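Local coordinates for protein trehalose-6-phosphate phosphatase (Candida albicans, PDB 5DXI) that is a phosphatase-domain member of the HAD superfamily that binds magnesium, held here with beryllium trifluoride and two alpha-D-glucopyranose units, at residues T34-D39 against H143-D148; S46-R51 against V290-G295; E115-I120 against K161-T166; V266-V271 against V279-L284. All blocks are in the same frame, centred on the assembly; numbering follows the deposited sequence.

Contact 1: T34-D39 against H143-D148. With GLC (alpha-D-glucopyranose), chain C; GLC (alpha-D-glucopyranose), chain B.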
# COMPACT_ATOMS: atom_id res chain seq x y z
N THR A 34 7.50 2.01 8.39
CA THR A 34 8.34 3.09 8.93
C THR A 34 7.44 4.25 9.27
O THR A 34 6.42 4.45 8.61
CB THR A 34 9.44 3.57 7.92
OG1 THR A 34 10.28 4.54 8.56
CG2 THR A 34 8.81 4.23 6.70
N PRO A 35 7.79 5.02 10.30
CA PRO A 35 6.86 6.07 10.71
C PRO A 35 6.73 7.21 9.71
O PRO A 35 7.59 7.42 8.85
CB PRO A 35 7.47 6.58 12.04
CG PRO A 35 8.85 6.04 12.08
CD PRO A 35 8.83 4.77 11.30
N ILE A 36 5.61 7.92 9.81
CA ILE A 36 5.40 9.15 9.07
C ILE A 36 6.34 10.23 9.59
O ILE A 36 6.35 10.51 10.78
CB ILE A 36 3.95 9.61 9.20
CG1 ILE A 36 3.02 8.59 8.50
CG2 ILE A 36 3.78 10.99 8.64
CD1 ILE A 36 3.12 8.58 6.98
N VAL A 37 7.11 10.85 8.70
CA VAL A 37 7.98 11.95 9.11
C VAL A 37 7.81 13.16 8.20
O VAL A 37 7.19 13.09 7.14
CB VAL A 37 9.46 11.54 9.14
CG1 VAL A 37 9.72 10.55 10.27
CG2 VAL A 37 9.91 10.97 7.78
N GLN A 38 8.39 14.27 8.65
CA GLN A 38 8.29 15.57 7.99
C GLN A 38 8.94 15.55 6.60
O GLN A 38 8.39 16.06 5.61
CB GLN A 38 8.95 16.63 8.89
CG GLN A 38 8.25 16.81 10.26
CD GLN A 38 8.65 15.75 11.32
OE1 GLN A 38 9.48 14.87 11.08
NE2 GLN A 38 8.06 15.85 12.50
N ASP A 39 10.13 14.96 6.53
CA ASP A 39 10.93 14.93 5.31
C ASP A 39 10.85 13.53 4.70
O ASP A 39 11.36 12.58 5.29
CB ASP A 39 12.37 15.34 5.63
CG ASP A 39 13.29 15.29 4.41
OD1 ASP A 39 12.85 14.93 3.30
OD2 ASP A 39 14.47 15.66 4.58
N HIS A 143 2.16 18.06 -1.32
CA HIS A 143 2.44 17.91 0.10
C HIS A 143 2.14 19.20 0.88
O HIS A 143 2.58 20.27 0.47
CB HIS A 143 3.90 17.55 0.34
CG HIS A 143 4.29 16.18 -0.12
ND1 HIS A 143 4.06 15.05 0.64
CD2 HIS A 143 4.93 15.76 -1.23
CE1 HIS A 143 4.54 14.00 0.01
NE2 HIS A 143 5.07 14.40 -1.13
N TYR A 144 1.44 19.09 2.01
CA TYR A 144 1.26 20.27 2.86
C TYR A 144 1.49 19.99 4.35
O TYR A 144 1.01 20.73 5.20
CB TYR A 144 -0.14 20.88 2.65
CG TYR A 144 -1.31 19.97 2.94
CD1 TYR A 144 -1.91 19.96 4.20
CD2 TYR A 144 -1.84 19.14 1.96
CE1 TYR A 144 -3.01 19.15 4.47
CE2 TYR A 144 -2.94 18.32 2.22
CZ TYR A 144 -3.51 18.32 3.48
OH TYR A 144 -4.59 17.51 3.77
N ARG A 145 2.24 18.94 4.65
CA ARG A 145 2.54 18.60 6.04
C ARG A 145 3.30 19.75 6.74
O ARG A 145 3.03 20.06 7.89
CB ARG A 145 3.34 17.29 6.11
CG ARG A 145 3.72 16.85 7.53
CD ARG A 145 4.19 15.40 7.54
NE ARG A 145 3.15 14.50 7.00
CZ ARG A 145 2.07 14.10 7.67
NH1 ARG A 145 1.87 14.51 8.92
NH2 ARG A 145 1.19 13.29 7.08
N ARG A 146 4.22 20.38 6.02
CA ARG A 146 5.06 21.43 6.59
C ARG A 146 4.36 22.79 6.71
O ARG A 146 4.94 23.73 7.25
CB ARG A 146 6.31 21.59 5.74
CG ARG A 146 7.24 20.39 5.75
CD ARG A 146 8.42 20.68 4.84
NE ARG A 146 9.47 19.67 4.90
CZ ARG A 146 10.23 19.33 3.85
NH1 ARG A 146 10.03 19.90 2.67
NH2 ARG A 146 11.19 18.41 3.98
N ALA A 147 3.15 22.91 6.18
CA ALA A 147 2.40 24.16 6.26
C ALA A 147 1.69 24.30 7.60
O ALA A 147 1.63 23.35 8.38
CB ALA A 147 1.40 24.26 5.12
N ASP A 148 1.18 25.50 7.88
CA ASP A 148 0.31 25.68 9.02
C ASP A 148 -0.93 24.80 8.85
O ASP A 148 -1.57 24.84 7.79
CB ASP A 148 -0.10 27.15 9.19
CG ASP A 148 -1.20 27.33 10.21
OD1 ASP A 148 -0.89 27.26 11.42
OD2 ASP A 148 -2.37 27.52 9.82
C1 GLC C . 3.88 10.13 3.02
C2 GLC C . 3.01 11.20 3.65
C3 GLC C . 3.80 12.49 3.81
C4 GLC C . 5.04 12.24 4.67
C5 GLC C . 5.88 11.14 4.01
C6 GLC C . 7.09 10.74 4.84
O2 GLC C . 1.87 11.46 2.84
O3 GLC C . 2.96 13.47 4.41
O4 GLC C . 5.84 13.42 4.75
O5 GLC C . 5.07 9.97 3.82
O6 GLC C . 6.63 10.07 6.02
C1 GLC B . 5.18 9.59 1.12
C2 GLC B . 5.66 10.12 -0.23
C3 GLC B . 4.50 10.09 -1.23
C4 GLC B . 3.95 8.67 -1.32
C5 GLC B . 3.52 8.23 0.08
C6 GLC B . 3.08 6.78 0.04
O1 GLC B . 4.20 10.47 1.67
O2 GLC B . 6.14 11.45 -0.06
O3 GLC B . 4.97 10.47 -2.52
O4 GLC B . 2.82 8.63 -2.21
O5 GLC B . 4.60 8.29 0.99
O6 GLC B . 4.21 5.96 -0.27

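Contact 2: S46-R51 against V290-G295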
# COMPACT_ATOMS: atom_id res chain seq x y z
N SER A 46 14.51 0.87 9.01
CA SER A 46 15.23 0.56 10.23
C SER A 46 15.94 -0.76 10.05
O SER A 46 15.55 -1.57 9.20
CB SER A 46 14.26 0.49 11.44
OG SER A 46 13.38 -0.63 11.34
N ASP A 47 16.95 -1.01 10.88
CA ASP A 47 17.63 -2.31 10.89
C ASP A 47 16.64 -3.44 11.25
O ASP A 47 16.71 -4.54 10.69
CB ASP A 47 18.83 -2.30 11.85
CG ASP A 47 19.52 -3.64 11.94
OD1 ASP A 47 19.90 -4.20 10.88
OD2 ASP A 47 19.67 -4.15 13.06
N LYS A 48 15.75 -3.17 12.19
CA LYS A 48 14.75 -4.18 12.57
C LYS A 48 13.91 -4.62 11.36
O LYS A 48 13.71 -5.82 11.12
CB LYS A 48 13.83 -3.66 13.67
CG LYS A 48 12.82 -4.70 14.14
CD LYS A 48 12.02 -4.21 15.32
CE LYS A 48 11.27 -5.35 16.00
NZ LYS A 48 10.41 -4.84 17.12
N LEU A 49 13.46 -3.64 10.58
CA LEU A 49 12.73 -3.95 9.35
C LEU A 49 13.59 -4.78 8.40
O LEU A 49 13.14 -5.79 7.83
CB LEU A 49 12.26 -2.66 8.66
CG LEU A 49 11.69 -2.80 7.24
CD1 LEU A 49 10.46 -3.72 7.21
CD2 LEU A 49 11.35 -1.43 6.67
N ASN A 50 14.84 -4.36 8.22
CA ASN A 50 15.74 -5.09 7.34
C ASN A 50 15.94 -6.52 7.80
O ASN A 50 15.98 -7.43 6.98
CB ASN A 50 17.08 -4.38 7.21
CG ASN A 50 16.97 -3.12 6.38
OD1 ASN A 50 16.06 -3.01 5.55
ND2 ASN A 50 17.88 -2.18 6.59
N ARG A 51 16.03 -6.73 9.11
CA ARG A 51 16.24 -8.09 9.61
C ARG A 51 14.99 -8.93 9.39
O ARG A 51 15.05 -10.10 8.98
CB ARG A 51 16.61 -8.06 11.10
CG ARG A 51 17.04 -9.42 11.66
CD ARG A 51 17.72 -9.26 13.04
NE ARG A 51 17.42 -7.96 13.67
CZ ARG A 51 16.65 -7.81 14.74
NH1 ARG A 51 16.09 -8.86 15.32
NH2 ARG A 51 16.43 -6.59 15.24
N VAL A 290 3.58 -2.98 14.00
CA VAL A 290 3.74 -3.74 12.76
C VAL A 290 5.02 -4.57 12.82
O VAL A 290 5.03 -5.76 12.51
CB VAL A 290 3.77 -2.82 11.51
CG1 VAL A 290 4.05 -3.65 10.25
CG2 VAL A 290 2.44 -2.05 11.35
N LEU A 291 6.12 -3.93 13.21
CA LEU A 291 7.40 -4.65 13.24
C LEU A 291 7.41 -5.73 14.33
O LEU A 291 7.99 -6.80 14.15
CB LEU A 291 8.57 -3.68 13.42
CG LEU A 291 8.64 -2.58 12.35
CD1 LEU A 291 9.98 -1.80 12.43
CD2 LEU A 291 8.40 -3.15 10.97
N GLU A 292 6.76 -5.45 15.46
CA GLU A 292 6.61 -6.46 16.51
C GLU A 292 5.94 -7.69 15.94
O GLU A 292 6.43 -8.81 16.11
CB GLU A 292 5.79 -5.93 17.69
CG GLU A 292 6.42 -4.78 18.46
CD GLU A 292 5.49 -4.20 19.51
OE1 GLU A 292 4.32 -4.65 19.62
OE2 GLU A 292 5.92 -3.25 20.22
N THR A 293 4.84 -7.47 15.22
CA THR A 293 4.07 -8.55 14.64
C THR A 293 4.86 -9.29 13.57
O THR A 293 4.86 -10.53 13.53
CB THR A 293 2.73 -8.04 14.03
OG1 THR A 293 1.97 -7.36 15.03
CG2 THR A 293 1.91 -9.19 13.49
N LEU A 294 5.51 -8.55 12.68
CA LEU A 294 6.31 -9.20 11.65
C LEU A 294 7.51 -9.92 12.29
O LEU A 294 7.88 -11.04 11.88
CB LEU A 294 6.77 -8.19 10.58
CG LEU A 294 5.62 -7.51 9.81
CD1 LEU A 294 6.14 -6.54 8.77
CD2 LEU A 294 4.71 -8.56 9.16
N GLY A 295 8.10 -9.28 13.29
CA GLY A 295 9.18 -9.88 14.07
C GLY A 295 8.74 -11.19 14.70
O GLY A 295 9.49 -12.17 14.70

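Contact 3: E115-I120 against K161-T166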
# COMPACT_ATOMS: atom_id res chain seq x y z
N GLU A 115 -0.23 18.07 -16.63
CA GLU A 115 0.06 19.49 -16.60
C GLU A 115 -1.09 20.30 -16.04
O GLU A 115 -0.86 21.32 -15.38
CB GLU A 115 0.43 20.00 -18.00
CG GLU A 115 1.73 19.42 -18.50
CD GLU A 115 2.88 19.64 -17.52
OE1 GLU A 115 3.00 20.76 -16.97
OE2 GLU A 115 3.64 18.67 -17.29
N LYS A 116 -2.31 19.85 -16.26
CA LYS A 116 -3.45 20.54 -15.70
C LYS A 116 -3.47 20.38 -14.18
O LYS A 116 -3.75 21.34 -13.46
CB LYS A 116 -4.75 20.04 -16.32
CG LYS A 116 -4.87 20.45 -17.79
CD LYS A 116 -6.11 19.89 -18.47
CE LYS A 116 -6.15 20.32 -19.94
NZ LYS A 116 -7.21 19.60 -20.69
N VAL A 117 -3.16 19.19 -13.69
CA VAL A 117 -3.05 18.96 -12.25
C VAL A 117 -1.89 19.79 -11.68
O VAL A 117 -2.03 20.42 -10.64
CB VAL A 117 -2.88 17.47 -11.93
CG1 VAL A 117 -2.48 17.26 -10.46
CG2 VAL A 117 -4.16 16.71 -12.25
N ASP A 118 -0.76 19.77 -12.38
CA ASP A 118 0.42 20.52 -12.00
C ASP A 118 0.09 22.01 -11.85
O ASP A 118 0.43 22.63 -10.84
CB ASP A 118 1.53 20.34 -13.04
CG ASP A 118 2.91 20.71 -12.52
OD1 ASP A 118 3.07 20.94 -11.30
OD2 ASP A 118 3.84 20.76 -13.33
N ASP A 119 -0.57 22.57 -12.86
CA ASP A 119 -1.00 23.97 -12.83
C ASP A 119 -1.88 24.27 -11.62
O ASP A 119 -1.73 25.30 -10.97
CB ASP A 119 -1.76 24.31 -14.12
CG ASP A 119 -0.84 24.46 -15.31
OD1 ASP A 119 0.39 24.44 -15.12
OD2 ASP A 119 -1.35 24.57 -16.45
N ILE A 120 -2.79 23.36 -11.32
CA ILE A 120 -3.68 23.56 -10.19
C ILE A 120 -2.88 23.50 -8.88
O ILE A 120 -3.09 24.32 -7.98
CB ILE A 120 -4.83 22.54 -10.21
CG1 ILE A 120 -5.73 22.81 -11.41
CG2 ILE A 120 -5.62 22.58 -8.90
CD1 ILE A 120 -6.77 21.73 -11.69
N LYS A 161 -11.72 19.92 -4.12
CA LYS A 161 -12.95 20.29 -4.79
C LYS A 161 -12.71 20.66 -6.25
O LYS A 161 -13.42 20.19 -7.14
CB LYS A 161 -13.61 21.46 -4.05
CG LYS A 161 -14.91 21.98 -4.65
CD LYS A 161 -16.01 20.92 -4.64
CE LYS A 161 -17.35 21.51 -5.06
NZ LYS A 161 -18.37 20.45 -5.27
N GLU A 162 -11.70 21.50 -6.48
CA GLU A 162 -11.43 22.01 -7.82
C GLU A 162 -10.96 20.93 -8.77
O GLU A 162 -11.38 20.89 -9.93
CB GLU A 162 -10.40 23.13 -7.76
CG GLU A 162 -9.90 23.55 -9.14
CD GLU A 162 -9.09 24.82 -9.11
OE1 GLU A 162 -9.01 25.46 -8.04
OE2 GLU A 162 -8.51 25.17 -10.17
N LEU A 163 -10.07 20.06 -8.29
CA LEU A 163 -9.58 18.95 -9.11
C LEU A 163 -10.74 18.05 -9.50
O LEU A 163 -10.86 17.65 -10.65
CB LEU A 163 -8.53 18.14 -8.35
CG LEU A 163 -7.17 18.82 -8.18
CD1 LEU A 163 -6.33 18.10 -7.14
CD2 LEU A 163 -6.46 18.84 -9.53
N ASN A 164 -11.61 17.79 -8.53
CA ASN A 164 -12.75 16.90 -8.71
C ASN A 164 -13.83 17.48 -9.62
O ASN A 164 -14.62 16.75 -10.20
CB ASN A 164 -13.36 16.55 -7.35
CG ASN A 164 -12.66 15.38 -6.68
OD1 ASN A 164 -12.24 14.43 -7.34
ND2 ASN A 164 -12.57 15.42 -5.35
N ASP A 165 -13.86 18.81 -9.75
CA ASP A 165 -14.84 19.46 -10.61
C ASP A 165 -14.32 19.69 -12.02
O ASP A 165 -15.10 19.92 -12.94
CB ASP A 165 -15.28 20.79 -10.01
CG ASP A 165 -16.23 20.62 -8.83
OD1 ASP A 165 -17.01 19.64 -8.81
OD2 ASP A 165 -16.16 21.46 -7.91
N THR A 166 -13.00 19.63 -12.19
CA THR A 166 -12.39 19.87 -13.49
C THR A 166 -11.71 18.63 -14.06
O THR A 166 -12.31 17.87 -14.82
CB THR A 166 -11.37 21.03 -13.42
OG1 THR A 166 -10.38 20.76 -12.42
CG2 THR A 166 -12.07 22.34 -13.08

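Contact 4: V266-V271 against V279-L284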
# COMPACT_ATOMS: atom_id res chain seq x y z
N VAL A 266 -6.80 -14.85 4.82
CA VAL A 266 -6.71 -13.48 4.33
C VAL A 266 -6.75 -12.46 5.47
O VAL A 266 -7.75 -12.34 6.18
CB VAL A 266 -7.85 -13.19 3.34
CG1 VAL A 266 -7.71 -11.79 2.75
CG2 VAL A 266 -7.86 -14.23 2.23
N TYR A 267 -5.67 -11.70 5.63
CA TYR A 267 -5.61 -10.74 6.73
C TYR A 267 -5.30 -9.30 6.26
O TYR A 267 -4.14 -8.89 6.21
CB TYR A 267 -4.59 -11.18 7.79
CG TYR A 267 -4.86 -12.56 8.38
CD1 TYR A 267 -5.74 -12.73 9.44
CD2 TYR A 267 -4.19 -13.68 7.89
CE1 TYR A 267 -5.98 -13.98 9.99
CE2 TYR A 267 -4.42 -14.93 8.43
CZ TYR A 267 -5.31 -15.08 9.48
OH TYR A 267 -5.52 -16.33 10.00
N PRO A 268 -6.35 -8.55 5.90
CA PRO A 268 -6.13 -7.12 5.64
C PRO A 268 -6.16 -6.34 6.94
O PRO A 268 -7.16 -6.37 7.67
CB PRO A 268 -7.30 -6.74 4.73
CG PRO A 268 -8.38 -7.75 5.03
CD PRO A 268 -7.73 -8.98 5.60
N VAL A 269 -5.08 -5.63 7.22
CA VAL A 269 -4.88 -5.02 8.53
C VAL A 269 -4.51 -3.54 8.38
O VAL A 269 -3.51 -3.21 7.75
CB VAL A 269 -3.77 -5.75 9.31
CG1 VAL A 269 -3.64 -5.16 10.71
CG2 VAL A 269 -4.06 -7.25 9.38
N ALA A 270 -5.32 -2.66 8.97
CA ALA A 270 -5.02 -1.24 8.91
C ALA A 270 -4.00 -0.84 9.97
O ALA A 270 -3.97 -1.39 11.06
CB ALA A 270 -6.30 -0.40 9.08
N VAL A 271 -3.15 0.12 9.62
CA VAL A 271 -2.27 0.72 10.60
C VAL A 271 -2.85 2.06 11.00
O VAL A 271 -2.96 2.98 10.17
CB VAL A 271 -0.83 0.88 10.08
CG1 VAL A 271 0.04 1.46 11.16
CG2 VAL A 271 -0.30 -0.47 9.61
N VAL A 279 -11.89 -0.79 5.77
CA VAL A 279 -12.54 -2.08 5.51
C VAL A 279 -11.64 -3.24 5.92
O VAL A 279 -11.97 -4.41 5.69
CB VAL A 279 -12.96 -2.22 4.05
CG1 VAL A 279 -13.97 -1.14 3.70
CG2 VAL A 279 -11.73 -2.17 3.12
N ALA A 280 -10.49 -2.91 6.51
CA ALA A 280 -9.62 -3.94 7.06
C ALA A 280 -10.33 -4.68 8.20
O ALA A 280 -11.29 -4.17 8.78
CB ALA A 280 -8.30 -3.32 7.56
N ILE A 281 -9.87 -5.88 8.51
CA ILE A 281 -10.53 -6.72 9.50
C ILE A 281 -10.05 -6.43 10.91
O ILE A 281 -10.70 -6.78 11.89
CB ILE A 281 -10.31 -8.21 9.18
CG1 ILE A 281 -11.28 -9.09 9.97
CG2 ILE A 281 -8.86 -8.61 9.43
CD1 ILE A 281 -11.22 -10.56 9.61
N ALA A 282 -8.90 -5.75 11.00
CA ALA A 282 -8.28 -5.43 12.28
C ALA A 282 -7.28 -4.29 12.12
O ALA A 282 -6.90 -3.92 11.00
CB ALA A 282 -7.60 -6.67 12.86
N HIS A 283 -6.82 -3.74 13.24
CA HIS A 283 -5.80 -2.69 13.16
C HIS A 283 -4.60 -2.94 14.06
O HIS A 283 -4.66 -3.73 15.01
CB HIS A 283 -6.40 -1.35 13.52
CG HIS A 283 -6.68 -1.23 14.99
ND1 HIS A 283 -7.82 -1.75 15.56
CD2 HIS A 283 -5.92 -0.77 16.01
CE1 HIS A 283 -7.77 -1.56 16.87
NE2 HIS A 283 -6.63 -0.97 17.16
N LEU A 284 -3.50 -2.25 13.73
CA LEU A 284 -2.33 -2.10 14.59
C LEU A 284 -2.09 -0.60 14.67
O LEU A 284 -2.21 0.09 13.66
CB LEU A 284 -1.09 -2.80 14.03
CG LEU A 284 -1.08 -4.33 14.04
CD1 LEU A 284 0.09 -4.86 13.20
CD2 LEU A 284 -1.04 -4.86 15.46

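Contact 1: T34-D39 against H143-D148
Ile36 lays its CG2 methyl on the guanidinium of Arg145, 3.7 Å above the plane and over its centre, the two side chains crossing at about a right angle. A branched aliphatic residue suits this place, since its methyl covers a flat cation without competing for the N-H groups at its edge.

No hydrogen bond runs directly between the segments; instead the alpha-D-glucopyranose of chain C is gripped from both. A bend at chi3 (-57°) swings Arg145 NE to the sugar O3 (2.8 Å, N-H...O 163°), which lies in the guanidinium plane, and Arg145 NH2 adds a weak second bond. From the other segment, Val37 N donates to O6 at 2.8 Å and Val37 O accepts from O4, also at 2.8 Å. Residues 34-39 follow the first strand of the HAD core, whereas 143-148 leave the four-stranded sheet of the cap, which is consistent with a cap closed over the glycan.

The charged pair is looser. Arg146 and Asp39 lie side by side; Arg146 NH2 and Asp39 OD1 form a long salt bridge of 3.9 Å, the guanidinium and carboxylate planes 63° apart, while Asp39 OD1 also accepts from Ala41 N.

Contact 2: S46-R51 against V290-G295
Leu291 points from helix 287-298 to helix 47-58, and every close approach on the inner side of this contact involves it. Its chi1 of -57° sets CG anti to the carbonyl carbon, and the two methyls then diverge: Leu291 CD1 comes 3.8 Å from Ser46 OG, and Leu291 CD2 lies 4.3 Å from Leu49 CD1. Leucine suits the position because one forked side chain can reach both the start of the opposite helix and the buried Leu49. Ile52, a turn further along helix 47-58, touches Leu291 as well and extends this apolar seam. Ser46 has a second task as N-cap, its OG accepting from Leu49 N at 3.1 Å and a nearly straight 165°; a small hydroxyl can thus cap the helix and still lie against a methyl.

Towards solvent the aliphatic part of Lys48 still packs closely on Leu291. It stretches out fully beyond CG, with Lys48 CD 4.0 Å from Leu291 CB, so that the carbon chain of a long polar residue covers the leucine. The loose part is the ammonium end: Lys48 NZ stands 5.7 Å from Glu292 OE2, an attraction of opposite charges at most, and Glu292 OE1 has its salt bridge with Arg10 instead.

The axes of segments 47-51 and 290-295 approach to 10.1 Å and run in similar directions, 30° apart. This is typical of the Rossmann-like HAD core, where helix 47-58, the link of a beta-alpha-beta crossover, lies beside helix 287-298, which follows the last strand.

Contact 3: E115-I120 against K161-T166
Ile120 and Leu163 slide past each other in opposite directions, and between them they bury most of the surface in this contact. Ile120 CD1 meets Leu163 CD2 at 3.6 Å, and Ile120 CG2 approaches the same methyl at 3.9 Å, so a single leucine branch is clasped by both arms of the isoleucine. The chi1 of -67° at Ile120 sets CG1 anti to the carbonyl carbon and CG2 anti to the backbone N, so that CG1 can carry CD1, and CG2 can lie, against Leu163 CD2. Beta-branching serves well here, giving a broad, stiff apolar surface where the helix faces its neighbour. On the inner side, Val117 CG2 reaches Leu163 CD2 at 4.2 Å, the two side chains crossing at about a right angle.

The two helices run nearly antiparallel, their segments 156° apart with axes 11.0 Å from each other at closest. They cover one face of the four-stranded antiparallel sheet: Leu163 rests on Val175 and Ile182, Val117 on Val184. Two helices on such a sheet are what is found in the alpha/beta cap of C2-type HAD phosphatases.

Glu162 meets Ile120 tip to tip from the more exposed side. Its chain is extended, and Glu162 OE2 comes 3.9 Å from Ile120 CG1, while OE1 is hydrogen-bonded to Tyr124 OH; a long acidic residue can so border the apolar patch and keep its polar end engaged. At the end of helix 149-165, Thr166 OG1 lies 3.8 Å from Ile120 CD1 and donates to Glu162 O at 2.7 Å, tilted 32° from the carbonyl plane.

Contact 4: V266-V271 against V279-L284
Val269 turns its side chain to the face of the sheet it shares with Leu284, and its atoms can be followed outward. Val269 CB stands 4.0 Å from Ala282 O. Beyond it, Val269 CG1, anti to the backbone N at chi1 -176°, comes within 3.5 Å of Ala282 O. At this tip Val269 CG1 also passes His283 CA at 4.1 Å and ends against Leu284 CG at 4.3 Å. A beta-branched residue suits such a strand, its CG1 methyl lying against the neighbouring backbone.

Three backbone hydrogen bonds join the segments. Ile281 N donates to Pro268 O at 2.9 Å; Ala270 then gives its N-H to Ala282 O and receives Leu284 N on its own O at 2.8 Å. Proline is acceptable at 268 because its carbonyl, not a missing N-H, makes the bond. Ala270 CB, on the other face, lies 3.9 Å from CB of Ala280, a loop residue whose methyl points at strand 266-271; alanine's small size allows this close approach. His283 shares the face of Ala270, but its ring leads away and bonds through ND1 to Thr5 OG1.

The other edge of strand 266-271 pairs with strand 227-232, through Tyr267, Val269 and Val271. Strand 282-284 thus adds the outermost parallel strand, its direction 43° from that of 266-271, to the central sheet of a Rossmann-like HAD core.

Contacts 2 and 4 belong to the core domain and touch: Val290 packs on Val271 and Leu284, tying helix 287-298 to the sheet edge just before it, with centres 18 Å apart. Contact 3 lies within the cap, its centre 39 Å from that of contact 2, on the opposite side of the chain's centre. Contact 1 bridges the two domains, about 22 to 24 Å between centres from each of the others. Along the chain, 34-39 and 46-51 open contacts 1 and 2; the cap residues of contact 3 and of 143-148 follow, before the chain returns to the core for contact 4 and 290-295. The cap is therefore an insertion, meeting the core around the bound sugar.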